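Local coordinates for transcriptional regulator, putative (Vibrio cholerae O1 biovar eltor str. N16961, PDB 3BJN), which probably binds DNA as an IclR-family transcription factor, named a negative regulator of allantoin and glyoxylate utilization operons, and is represented here by its C-terminal domain, at residues T26-A31 with A144-S149; L74-A79 with S125-K130; H108-S113 with R153-V158. All coordinates share one frame; numbering follows the deposited sequence. Where two conformers were deposited one is given.

Contact 1: T26-A31 with A144-S149; sequences TGEMAA and AHRVES
Arg-146 and Glu-28 illustrate how a pair of opposite charges can join the beginning of one helix to the turn that precedes a strand. Segment 144-149 opens the C-terminal helix of this IclR-type domain, whereas 26-31 leaves helix 12-26 through Gly-27 and runs into an inner strand of the sheet. Followed outward, Arg-146 keeps near one carboxylate oxygen for much of its length. Its CB lies 3.5 Å from Glu-28 OE2, CG is a little farther off, and CD returns to 3.6 Å from that same OE2. A bend at chi3 (-61°) brings NE back toward the acid, and the last torsion turns the NE-NH1 edge to it. NE donates to Glu-28 OE2 at 2.8 Å, with an N-H...O angle of 169°, and this oxygen is used through its syn lone pair. At the far end of that edge, NH1 reaches Glu-28 OE1 at 2.8 Å, also from the syn side though somewhat out of the carboxylate plane. The result is a side-on, two-pronged salt bridge whose planes are only 12° apart. On the acid's side, Glu-28 folds at chi2 and packs on Val-140 and Ala-142 of strand 133-143. Glu-28 N donates to Thr-26 OG1 at 3.2 Å, which makes an ST turn just before the strand. Because one N-H serves each oxygen, the bridge restrains rotation of the carboxylate as well as its position, and the arginine's positive charge probably helps this buried acid remain ionised.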
ATOM      1  N   THR A  26     -12.216  -4.638  -9.391  1.00 12.55           N
ATOM      2  CA  THR A  26     -11.636  -3.433  -9.993  1.00 12.92           C
ATOM      3  C   THR A  26     -11.057  -3.618 -11.379  1.00 13.19           C
ATOM      4  O   THR A  26     -10.797  -2.622 -12.095  1.00 12.95           O
ATOM      5  CB  THR A  26     -10.472  -2.885  -9.106  1.00 12.73           C
ATOM      6  OG1 THR A  26      -9.460  -3.898  -8.991  1.00 12.72           O
ATOM      7  CG2 THR A  26     -10.957  -2.493  -7.714  1.00 14.18           C
ATOM      8  N   GLY A  27     -10.735  -4.862 -11.733  1.00 11.96           N
ATOM      9  CA  GLY A  27     -10.013  -5.123 -12.992  1.00 12.94           C
ATOM     10  C   GLY A  27      -8.585  -4.613 -12.931  1.00 13.61           C
ATOM     11  O   GLY A  27      -8.026  -4.206 -13.960  1.00 14.27           O
ATOM     12  N   GLU A  28      -8.009  -4.607 -11.737  1.00 13.64           N
ATOM     13  CA  GLU A  28      -6.617  -4.135 -11.565  1.00 13.25           C
ATOM     14  C   GLU A  28      -5.786  -5.096 -10.720  1.00 14.45           C
ATOM     15  O   GLU A  28      -6.320  -5.915  -9.945  1.00 13.91           O
ATOM     16  CB  GLU A  28      -6.621  -2.771 -10.846  1.00 13.44           C
ATOM     17  CG  GLU A  28      -7.430  -1.675 -11.564  1.00 13.64           C
ATOM     18  CD  GLU A  28      -6.887  -1.256 -12.944  1.00 15.69           C
ATOM     19  OE1 GLU A  28      -5.750  -1.614 -13.333  1.00 15.58           O
ATOM     20  OE2 GLU A  28      -7.635  -0.551 -13.674  1.00 16.83           O
HETATM   21  N   MSE A  29      -4.469  -4.965 -10.867  1.00 14.82           N
HETATM   22  CA  MSE A  29      -3.477  -5.621 -10.009  0.50 18.76           C
HETATM   23  C   MSE A  29      -3.674  -5.182  -8.576  1.00 16.61           C
HETATM   24  O   MSE A  29      -3.972  -4.000  -8.335  1.00 15.73           O
HETATM   25  CB  MSE A  29      -2.075  -5.135 -10.369  0.50 18.01           C
HETATM   26  CG  MSE A  29      -1.574  -5.441 -11.718  0.50 21.12           C
HETATM   27 SE   MSE A  29       0.361  -5.173 -11.568  0.50 31.51          SE
HETATM   28  CE  MSE A  29       0.727  -6.796 -10.749  0.50 16.69           C
ATOM     29  N   ALA A  30      -3.480  -6.100  -7.628  1.00 16.42           N
ATOM     30  CA  ALA A  30      -3.626  -5.766  -6.207  1.00 15.64           C
ATOM     31  C   ALA A  30      -2.554  -6.511  -5.441  1.00 15.61           C
ATOM     32  O   ALA A  30      -2.145  -7.613  -5.838  1.00 15.74           O
ATOM     33  CB  ALA A  30      -5.010  -6.172  -5.700  1.00 17.85           C
ATOM     34  N   ALA A  31      -2.089  -5.911  -4.354  1.00 13.98           N
ATOM     35  CA  ALA A  31      -1.033  -6.551  -3.567  1.00 14.34           C
ATOM     36  C   ALA A  31      -1.235  -6.337  -2.074  1.00 14.57           C
ATOM     37  O   ALA A  31      -1.915  -5.396  -1.658  1.00 14.48           O
ATOM     38  CB  ALA A  31       0.312  -6.001  -3.960  1.00 14.92           C
ATOM     39  N   ALA A 144      -2.553   5.443 -14.461  1.00 18.73           N
ATOM     40  CA  ALA A 144      -3.317   6.651 -14.225  1.00 19.62           C
ATOM     41  C   ALA A 144      -4.499   6.753 -15.210  1.00 19.85           C
ATOM     42  O   ALA A 144      -5.555   7.279 -14.854  1.00 21.32           O
ATOM     43  CB  ALA A 144      -2.410   7.869 -14.318  1.00 19.80           C
ATOM     44  N   HIS A 145      -4.327   6.229 -16.429  1.00 19.53           N
ATOM     45  CA  HIS A 145      -5.372   6.307 -17.481  1.00 20.79           C
ATOM     46  C   HIS A 145      -6.684   5.686 -16.960  1.00 21.02           C
ATOM     47  O   HIS A 145      -7.793   6.220 -17.212  1.00 23.00           O
ATOM     48  CB  HIS A 145      -4.921   5.580 -18.756  1.00 20.38           C
ATOM     49  CG  HIS A 145      -5.946   5.620 -19.835  1.00 22.12           C
ATOM     50  ND1 HIS A 145      -6.201   6.759 -20.569  1.00 25.06           N
ATOM     51  CD2 HIS A 145      -6.806   4.677 -20.284  1.00 23.96           C
ATOM     52  CE1 HIS A 145      -7.168   6.507 -21.436  1.00 22.15           C
ATOM     53  NE2 HIS A 145      -7.561   5.255 -21.269  1.00 24.11           N
ATOM     54  N   ARG A 146      -6.556   4.574 -16.235  1.00 20.11           N
ATOM     55  CA  ARG A 146      -7.732   3.889 -15.686  1.00 20.11           C
ATOM     56  C   ARG A 146      -8.157   4.392 -14.321  1.00 20.90           C
ATOM     57  O   ARG A 146      -9.355   4.385 -14.004  1.00 21.78           O
ATOM     58  CB  ARG A 146      -7.528   2.369 -15.661  1.00 19.38           C
ATOM     59  CG  ARG A 146      -7.394   1.810 -17.057  1.00 19.76           C
ATOM     60  CD  ARG A 146      -7.685   0.333 -17.131  1.00 20.87           C
ATOM     61  NE  ARG A 146      -6.784  -0.472 -16.321  1.00 21.71           N
ATOM     62  CZ  ARG A 146      -5.685  -1.065 -16.786  1.00 20.92           C
ATOM     63  NH1 ARG A 146      -4.947  -1.798 -15.961  1.00 21.24           N
ATOM     64  NH2 ARG A 146      -5.318  -0.906 -18.055  1.00 19.25           N
ATOM     65  N   VAL A 147      -7.200   4.811 -13.498  1.00 20.11           N
ATOM     66  CA  VAL A 147      -7.536   5.318 -12.165  1.00 21.64           C
ATOM     67  C   VAL A 147      -8.361   6.591 -12.274  1.00 22.43           C
ATOM     68  O   VAL A 147      -9.285   6.792 -11.482  1.00 22.17           O
ATOM     69  CB  VAL A 147      -6.283   5.544 -11.293  1.00 21.39           C
ATOM     70  CG1 VAL A 147      -6.663   6.197  -9.957  1.00 23.50           C
ATOM     71  CG2 VAL A 147      -5.576   4.196 -11.044  1.00 20.22           C
ATOM     72  N   GLU A 148      -8.054   7.423 -13.271  1.00 22.97           N
ATOM     73  CA  GLU A 148      -8.804   8.657 -13.508  1.00 25.08           C
ATOM     74  C   GLU A 148     -10.294   8.434 -13.754  1.00 25.33           C
ATOM     75  O   GLU A 148     -11.109   9.316 -13.484  1.00 26.98           O
ATOM     76  CB  GLU A 148      -8.180   9.441 -14.662  1.00 26.01           C
ATOM     77  CG  GLU A 148      -6.890  10.083 -14.237  1.00 30.29           C
ATOM     78  CD  GLU A 148      -6.120  10.717 -15.381  1.00 35.52           C
ATOM     79  OE1 GLU A 148      -6.656  10.814 -16.519  1.00 38.08           O
ATOM     80  OE2 GLU A 148      -4.963  11.122 -15.127  1.00 37.03           O
ATOM     81  N   SER A 149     -10.656   7.253 -14.237  1.00 22.42           N
ATOM     82  CA  SER A 149     -12.050   6.953 -14.535  1.00 22.62           C
ATOM     83  C   SER A 149     -12.695   6.125 -13.418  1.00 21.16           C
ATOM     84  O   SER A 149     -13.927   5.870 -13.457  1.00 20.85           O
ATOM     85  CB  SER A 149     -12.124   6.135 -15.838  1.00 23.41           C
ATOM     86  OG  SER A 149     -11.754   6.941 -16.956  1.00 26.85           O
TER

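Contact 2: L74-A79 with S125-K130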
ATOM      1  N   LEU A  74       3.625   4.315   6.848  1.00 17.58           N
ATOM      2  CA  LEU A  74       4.280   5.379   7.648  1.00 17.94           C
ATOM      3  C   LEU A  74       3.268   6.143   8.520  1.00 17.67           C
ATOM      4  O   LEU A  74       3.564   6.473   9.682  1.00 19.48           O
ATOM      5  CB  LEU A  74       5.046   6.349   6.756  1.00 18.06           C
ATOM      6  CG  LEU A  74       6.301   5.746   6.115  1.00 18.99           C
ATOM      7  CD1 LEU A  74       6.749   6.679   4.945  1.00 20.89           C
ATOM      8  CD2 LEU A  74       7.418   5.568   7.170  1.00 21.34           C
ATOM      9  N   ALA A  75       2.086   6.420   7.974  1.00 17.13           N
ATOM     10  CA  ALA A  75       1.058   7.169   8.730  1.00 17.78           C
ATOM     11  C   ALA A  75       0.508   6.388   9.930  1.00 18.19           C
ATOM     12  O   ALA A  75       0.139   6.986  10.955  1.00 19.04           O
ATOM     13  CB  ALA A  75      -0.092   7.594   7.830  1.00 17.06           C
ATOM     14  N   TYR A  76       0.436   5.066   9.795  1.00 18.00           N
ATOM     15  CA  TYR A  76      -0.249   4.229  10.799  1.00 18.30           C
ATOM     16  C   TYR A  76       0.648   3.488  11.783  1.00 18.82           C
ATOM     17  O   TYR A  76       0.161   3.024  12.827  1.00 19.57           O
ATOM     18  CB  TYR A  76      -1.220   3.242  10.131  1.00 17.95           C
ATOM     19  CG  TYR A  76      -2.534   3.865   9.740  1.00 18.33           C
ATOM     20  CD1 TYR A  76      -2.698   4.487   8.511  1.00 17.43           C
ATOM     21  CD2 TYR A  76      -3.619   3.849  10.623  1.00 18.69           C
ATOM     22  CE1 TYR A  76      -3.935   5.074   8.148  1.00 19.12           C
ATOM     23  CE2 TYR A  76      -4.838   4.419  10.279  1.00 20.69           C
ATOM     24  CZ  TYR A  76      -4.995   5.021   9.044  1.00 20.29           C
ATOM     25  OH  TYR A  76      -6.231   5.571   8.748  1.00 21.81           O
HETATM   26  N   MSE A  77       1.932   3.344  11.453  1.00 19.13           N
HETATM   27  CA  MSE A  77       2.899   2.798  12.413  1.00 20.79           C
HETATM   28  C   MSE A  77       3.173   3.812  13.549  1.00 19.97           C
HETATM   29  O   MSE A  77       2.790   4.977  13.453  1.00 19.16           O
HETATM   30  CB  MSE A  77       4.207   2.420  11.704  1.00 20.45           C
HETATM   31  CG  MSE A  77       4.960   3.603  11.190  1.00 21.39           C
HETATM   32 SE   MSE A  77       6.671   3.029  10.405  1.00 27.10          SE
HETATM   33  CE  MSE A  77       5.997   1.737   9.093  1.00 23.20           C
ATOM     34  N   PRO A  78       3.837   3.370  14.637  1.00 20.20           N
ATOM     35  CA  PRO A  78       4.213   4.299  15.704  1.00 20.21           C
ATOM     36  C   PRO A  78       5.083   5.434  15.183  1.00 20.52           C
ATOM     37  O   PRO A  78       5.943   5.219  14.310  1.00 20.63           O
ATOM     38  CB  PRO A  78       5.009   3.411  16.658  1.00 20.15           C
ATOM     39  CG  PRO A  78       4.380   2.051  16.463  1.00 20.34           C
ATOM     40  CD  PRO A  78       4.260   1.995  14.957  1.00 20.60           C
ATOM     41  N   ALA A  79       4.846   6.631  15.707  1.00 20.98           N
ATOM     42  CA  ALA A  79       5.605   7.814  15.300  1.00 20.95           C
ATOM     43  C   ALA A  79       7.115   7.619  15.319  1.00 20.91           C
ATOM     44  O   ALA A  79       7.799   8.020  14.369  1.00 20.67           O
ATOM     45  CB  ALA A  79       5.223   9.000  16.164  1.00 21.63           C
ATOM     46  N   SER A 125      -4.069   2.776  -1.466  1.00 16.81           N
ATOM     47  CA  SER A 125      -3.729   1.801  -0.427  0.50 17.30           C
ATOM     48  C   SER A 125      -4.422   2.092   0.888  1.00 17.23           C
ATOM     49  O   SER A 125      -4.701   3.251   1.212  1.00 17.79           O
ATOM     50  CB  SER A 125      -2.214   1.735  -0.203  0.50 18.05           C
ATOM     51  OG  SER A 125      -1.521   1.667  -1.432  0.50 20.36           O
ATOM     52  N   ALA A 126      -4.715   1.021   1.625  1.00 16.09           N
ATOM     53  CA  ALA A 126      -5.332   1.154   2.945  1.00 15.79           C
ATOM     54  C   ALA A 126      -4.630   0.233   3.940  1.00 16.20           C
ATOM     55  O   ALA A 126      -4.136  -0.807   3.543  1.00 16.58           O
ATOM     56  CB  ALA A 126      -6.837   0.852   2.867  1.00 15.71           C
ATOM     57  N   PRO A 127      -4.585   0.622   5.222  1.00 16.17           N
ATOM     58  CA  PRO A 127      -3.809  -0.155   6.202  1.00 17.00           C
ATOM     59  C   PRO A 127      -4.556  -1.408   6.649  1.00 17.62           C
ATOM     60  O   PRO A 127      -5.797  -1.411   6.726  1.00 18.27           O
ATOM     61  CB  PRO A 127      -3.699   0.800   7.396  1.00 17.23           C
ATOM     62  CG  PRO A 127      -4.989   1.629   7.324  1.00 16.97           C
ATOM     63  CD  PRO A 127      -5.259   1.793   5.857  1.00 16.65           C
ATOM     64  N   VAL A 128      -3.787  -2.450   6.952  1.00 18.77           N
ATOM     65  CA  VAL A 128      -4.340  -3.649   7.588  1.00 19.20           C
ATOM     66  C   VAL A 128      -3.847  -3.594   9.013  1.00 20.15           C
ATOM     67  O   VAL A 128      -2.643  -3.532   9.257  1.00 19.77           O
ATOM     68  CB  VAL A 128      -3.862  -4.927   6.890  1.00 19.42           C
ATOM     69  CG1 VAL A 128      -4.296  -6.163   7.649  1.00 19.52           C
ATOM     70  CG2 VAL A 128      -4.391  -4.973   5.453  1.00 19.05           C
HETATM   71  N   MSE A 129      -4.806  -3.589   9.934  1.00 21.23           N
HETATM   72  CA  MSE A 129      -4.566  -3.394  11.350  1.00 22.65           C
HETATM   73  C   MSE A 129      -4.968  -4.640  12.120  1.00 23.20           C
HETATM   74  O   MSE A 129      -5.983  -5.265  11.795  1.00 22.78           O
HETATM   75  CB  MSE A 129      -5.417  -2.219  11.884  1.00 23.50           C
HETATM   76  CG  MSE A 129      -5.349  -0.922  11.092  1.00 25.62           C
HETATM   77 SE   MSE A 129      -3.614  -0.085  11.383  1.00 34.75          SE
HETATM   78  CE  MSE A 129      -3.677   0.315  13.311  1.00 29.44           C
ATOM     79  N   LYS A 130      -4.187  -4.975  13.145  1.00 23.93           N
ATOM     80  CA  LYS A 130      -4.599  -5.954  14.153  1.00 25.30           C
ATOM     81  C   LYS A 130      -4.638  -5.168  15.441  1.00 25.12           C
ATOM     82  O   LYS A 130      -3.595  -4.847  16.015  1.00 24.26           O
ATOM     83  CB  LYS A 130      -3.626  -7.132  14.244  1.00 24.97           C
ATOM     84  CG  LYS A 130      -4.050  -8.219  15.268  1.00 27.68           C
ATOM     85  CD  LYS A 130      -2.982  -9.294  15.372  1.00 27.59           C
ATOM     86  CE  LYS A 130      -3.104 -10.121  16.649  1.00 32.00           C
ATOM     87  NZ  LYS A 130      -1.798 -10.796  16.945  1.00 32.90           N
TER
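Tyr-76, the last residue of helix 67-76, meets Pro-127 and Met-129 of strand 121-130, a compact example of an aromatic ring placed between a helix terminus and a sheet. The residues leading up to it face other helices. Leu-74 packs on Phe-102, Cys-82 and Leu-86, and Ala-75 lies against Phe-102 and Ile-105 while its carbonyl oxygen accepts from Arg-106. At Tyr-76 the chain turns its side chain to the strand. With chi1 at -80°, CG stands anti to the carbonyl carbon and the ring is carried out over Pro-127. Pro-127 CG sits 3.6 Å above the ring plane, over its centre and 11° off the normal, a CH-pi contact; the nearest ring atom, Tyr-76 CE1, is 3.7 Å from that CG. Pro-127 CB lies on the same side, toward the inner end of the ring, 4.0 Å from Tyr-76 CG. In this domain, classed with the GAF-like folds, the contact joins the helical layer to the antiparallel sheet, and Leu-134 of strand 133-143 touches both Tyr-76 and Pro-127. Two residues farther along the strand is Met-129, present as selenomethionine, whose chi1 and bend at chi2 bring SE to 4.0 Å from Tyr-76 CD2. This is a Met-aromatic contact of oblique kind, SE lying 5.0 Å from the centroid of the Tyr-76 ring and 51° off its normal. After the tyrosine, Met-77, another selenomethionine, points away from the strand and packs on Cys-82 and Ile-85. Pro-78 then takes the N-cap position of helix 79-88.

Contact 3: H108-S113 with R153-V158; sequences HGYAVS and RIILHV
The ring of Tyr-110 carries Ile-155 on one face, while the CG2 methyl of Val-112, from the same segment as the tyrosine, lies in the ring plane at an edge. Over the face, Ile-155 CG2 stands 3.6 Å above the plane, close to the centre and 14° off the normal, a well-aligned CH-pi contact. At the edge, Val-112 CG2 comes within 3.7 Å of Tyr-110 CE1. The setting is helix-on-sheet packing in a GAF-like domain: 153-158 belongs to the long C-terminal helix, and 108-113 climbs out of helix 96-108 through Gly-109 into an edge strand of the sheet as it is formed within this chain, 111-114. Tyr-110 occupies the last position before that strand. Its chi1 of 63° puts CG in the crowded position between the backbone N and the carbonyl carbon, and from there the ring rises to meet the helix. Both branches of Ile-155 bear on it. The CG2 methyl makes its closest approach at Tyr-110 CE2, 3.6 Å away. On the same side of the ring plane, the extended CG1-CD1 arm (chi2 167°) reaches out past the CE1 rim, where Ile-155 CD1 is 3.7 Å from Tyr-110 CE1 and 3.8 Å from Tyr-110 OH. One residue thus covers the centre of the face with CG2 and its rim with CD1. The packing continues into the sheet through Ile-124, which touches both Ile-155 and Val-112, and Val-158, one turn along the helix, rests on Ala-126. At the strand end of the contact, Val-112 CG2 approaches Ile-155 CD1 more loosely, at 4.3 Å.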
ATOM      1  N   HIS A 108      -8.764  10.089   6.213  1.00 20.70           N
ATOM      2  CA  HIS A 108      -9.464   9.377   5.124  1.00 20.10           C
ATOM      3  C   HIS A 108      -9.490   7.850   5.279  1.00 19.23           C
ATOM      4  O   HIS A 108     -10.423   7.174   4.806  1.00 18.40           O
ATOM      5  CB  HIS A 108      -8.834   9.752   3.782  1.00 21.09           C
ATOM      6  CG  HIS A 108      -9.207  11.120   3.313  1.00 25.62           C
ATOM      7  ND1 HIS A 108      -8.348  12.194   3.390  1.00 29.45           N
ATOM      8  CD2 HIS A 108     -10.362  11.599   2.799  1.00 29.44           C
ATOM      9  CE1 HIS A 108      -8.948  13.271   2.920  1.00 29.63           C
ATOM     10  NE2 HIS A 108     -10.173  12.939   2.559  1.00 32.02           N
ATOM     11  N   GLY A 109      -8.438   7.317   5.910  1.00 18.37           N
ATOM     12  CA  GLY A 109      -8.235   5.877   6.067  1.00 18.11           C
ATOM     13  C   GLY A 109      -7.541   5.194   4.892  1.00 17.89           C
ATOM     14  O   GLY A 109      -7.443   3.960   4.828  1.00 18.40           O
ATOM     15  N   TYR A 110      -7.027   5.997   3.958  1.00 16.66           N
ATOM     16  CA  TYR A 110      -6.292   5.468   2.797  1.00 17.39           C
ATOM     17  C   TYR A 110      -5.390   6.553   2.223  1.00 17.54           C
ATOM     18  O   TYR A 110      -5.551   7.730   2.545  1.00 17.16           O
ATOM     19  CB  TYR A 110      -7.282   5.010   1.708  1.00 17.56           C
ATOM     20  CG  TYR A 110      -8.127   6.153   1.145  1.00 17.57           C
ATOM     21  CD1 TYR A 110      -7.690   6.884   0.040  1.00 19.18           C
ATOM     22  CD2 TYR A 110      -9.335   6.503   1.737  1.00 17.83           C
ATOM     23  CE1 TYR A 110      -8.453   7.961  -0.468  1.00 20.24           C
ATOM     24  CE2 TYR A 110     -10.100   7.540   1.243  1.00 18.52           C
ATOM     25  CZ  TYR A 110      -9.648   8.270   0.150  1.00 20.02           C
ATOM     26  OH  TYR A 110     -10.403   9.314  -0.333  1.00 22.21           O
ATOM     27  N   ALA A 111      -4.467   6.148   1.345  1.00 17.55           N
ATOM     28  CA  ALA A 111      -3.620   7.095   0.623  1.00 18.29           C
ATOM     29  C   ALA A 111      -3.761   6.881  -0.873  1.00 18.10           C
ATOM     30  O   ALA A 111      -4.029   5.761  -1.325  1.00 18.37           O
ATOM     31  CB  ALA A 111      -2.177   6.909   1.018  1.00 18.60           C
ATOM     32  N   VAL A 112      -3.528   7.948  -1.632  1.00 18.80           N
ATOM     33  CA  VAL A 112      -3.514   7.875  -3.097  1.00 19.75           C
ATOM     34  C   VAL A 112      -2.212   8.507  -3.521  1.00 18.62           C
ATOM     35  O   VAL A 112      -1.789   9.550  -2.941  1.00 19.95           O
ATOM     36  CB  VAL A 112      -4.702   8.650  -3.740  1.00 20.65           C
ATOM     37  CG1 VAL A 112      -4.657   8.565  -5.267  1.00 23.58           C
ATOM     38  CG2 VAL A 112      -6.039   8.125  -3.226  1.00 23.33           C
ATOM     39  N   SER A 113      -1.548   7.906  -4.511  1.00 17.85           N
ATOM     40  CA  SER A 113      -0.314   8.492  -5.084  1.00 18.79           C
ATOM     41  C   SER A 113      -0.330   8.353  -6.618  1.00 19.40           C
ATOM     42  O   SER A 113      -0.964   7.450  -7.169  1.00 18.11           O
ATOM     43  CB  SER A 113       0.919   7.793  -4.537  1.00 19.11           C
ATOM     44  OG  SER A 113       0.853   6.405  -4.852  1.00 19.66           O
ATOM     45  N   ARG A 153     -14.298   4.096  -7.049  1.00 16.66           N
ATOM     46  CA  ARG A 153     -14.493   2.644  -7.065  1.00 15.80           C
ATOM     47  C   ARG A 153     -13.292   1.915  -6.468  1.00 17.31           C
ATOM     48  O   ARG A 153     -13.446   1.045  -5.622  1.00 16.96           O
ATOM     49  CB  ARG A 153     -14.691   2.192  -8.519  1.00 16.58           C
ATOM     50  CG  ARG A 153     -14.669   0.688  -8.768  1.00 17.13           C
ATOM     51  CD  ARG A 153     -14.666   0.472 -10.266  1.00 17.11           C
ATOM     52  NE  ARG A 153     -14.845  -0.929 -10.679  1.00 17.22           N
ATOM     53  CZ  ARG A 153     -14.809  -1.329 -11.944  1.00 20.55           C
ATOM     54  NH1 ARG A 153     -15.032  -2.612 -12.229  1.00 19.46           N
ATOM     55  NH2 ARG A 153     -14.576  -0.460 -12.926  1.00 19.48           N
ATOM     56  N   ILE A 154     -12.097   2.266  -6.907  1.00 16.52           N
ATOM     57  CA  ILE A 154     -10.890   1.620  -6.370  1.00 17.05           C
ATOM     58  C   ILE A 154     -10.704   1.908  -4.892  1.00 16.96           C
ATOM     59  O   ILE A 154     -10.440   0.998  -4.112  1.00 17.35           O
ATOM     60  CB  ILE A 154      -9.666   2.002  -7.204  1.00 16.43           C
ATOM     61  CG1 ILE A 154      -9.860   1.428  -8.630  1.00 17.40           C
ATOM     62  CG2 ILE A 154      -8.375   1.471  -6.529  1.00 18.61           C
ATOM     63  CD1 ILE A 154      -8.861   2.018  -9.664  1.00 18.35           C
ATOM     64  N   ILE A 155     -10.846   3.179  -4.501  1.00 16.42           N
ATOM     65  CA  ILE A 155     -10.756   3.531  -3.056  1.00 17.08           C
ATOM     66  C   ILE A 155     -11.715   2.668  -2.207  1.00 16.59           C
ATOM     67  O   ILE A 155     -11.310   2.044  -1.238  1.00 16.20           O
ATOM     68  CB  ILE A 155     -11.050   5.032  -2.881  1.00 17.62           C
ATOM     69  CG1 ILE A 155      -9.908   5.862  -3.485  1.00 18.52           C
ATOM     70  CG2 ILE A 155     -11.329   5.384  -1.375  1.00 18.01           C
ATOM     71  CD1 ILE A 155     -10.264   7.344  -3.635  1.00 21.13           C
ATOM     72  N   LEU A 156     -12.990   2.610  -2.595  1.00 16.30           N
ATOM     73  CA  LEU A 156     -13.958   1.857  -1.787  1.00 16.48           C
ATOM     74  C   LEU A 156     -13.579   0.369  -1.719  1.00 16.23           C
ATOM     75  O   LEU A 156     -13.618  -0.237  -0.643  1.00 15.36           O
ATOM     76  CB  LEU A 156     -15.391   2.072  -2.283  1.00 15.73           C
ATOM     77  CG  LEU A 156     -15.897   3.494  -1.996  1.00 16.73           C
ATOM     78  CD1 LEU A 156     -17.233   3.640  -2.697  1.00 18.59           C
ATOM     79  CD2 LEU A 156     -16.026   3.827  -0.484  1.00 19.09           C
ATOM     80  N   HIS A 157     -13.182  -0.229  -2.848  1.00 16.82           N
ATOM     81  CA  HIS A 157     -12.852  -1.644  -2.833  1.00 16.59           C
ATOM     82  C   HIS A 157     -11.555  -1.946  -2.057  1.00 16.53           C
ATOM     83  O   HIS A 157     -11.441  -2.983  -1.389  1.00 16.46           O
ATOM     84  CB  HIS A 157     -12.751  -2.192  -4.270  1.00 16.57           C
ATOM     85  CG  HIS A 157     -14.080  -2.419  -4.933  1.00 15.62           C
ATOM     86  ND1 HIS A 157     -15.126  -3.086  -4.317  1.00 16.53           N
ATOM     87  CD2 HIS A 157     -14.510  -2.098  -6.177  1.00 17.21           C
ATOM     88  CE1 HIS A 157     -16.155  -3.145  -5.164  1.00 16.38           C
ATOM     89  NE2 HIS A 157     -15.787  -2.591  -6.308  1.00 14.88           N
ATOM     90  N   VAL A 158     -10.610  -1.017  -2.101  1.00 16.11           N
ATOM     91  CA  VAL A 158      -9.353  -1.174  -1.345  1.00 17.37           C
ATOM     92  C   VAL A 158      -9.624  -1.077   0.159  1.00 17.33           C
ATOM     93  O   VAL A 158      -9.157  -1.903   0.943  1.00 17.78           O
ATOM     94  CB  VAL A 158      -8.314  -0.130  -1.839  1.00 16.35           C
ATOM     95  CG1 VAL A 158      -7.145   0.054  -0.838  1.00 17.78           C
ATOM     96  CG2 VAL A 158      -7.785  -0.546  -3.208  1.00 16.89           C
TER

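In the fold
From the N terminus the chain leaves helix 12-26 and enters the first part of contact 1, whose loop closes only when the C-terminal helix begins at 144-149. Contact 2 is nested inside that loop: 74-79, spanning the junction of helices 67-76 and 79-88, is met by 125-130 after the chain has turned back into the sheet. Contact 3 starts within the loops of both, at 108-113, and closes later, at 153-158, so it crosses each of them. Contacts 1 and 3 share helix 144-163, with Thr-26 packed against His-157, and contacts 2 and 3 meet at neighbouring strands. Together they join both helical layers to one antiparallel sheet.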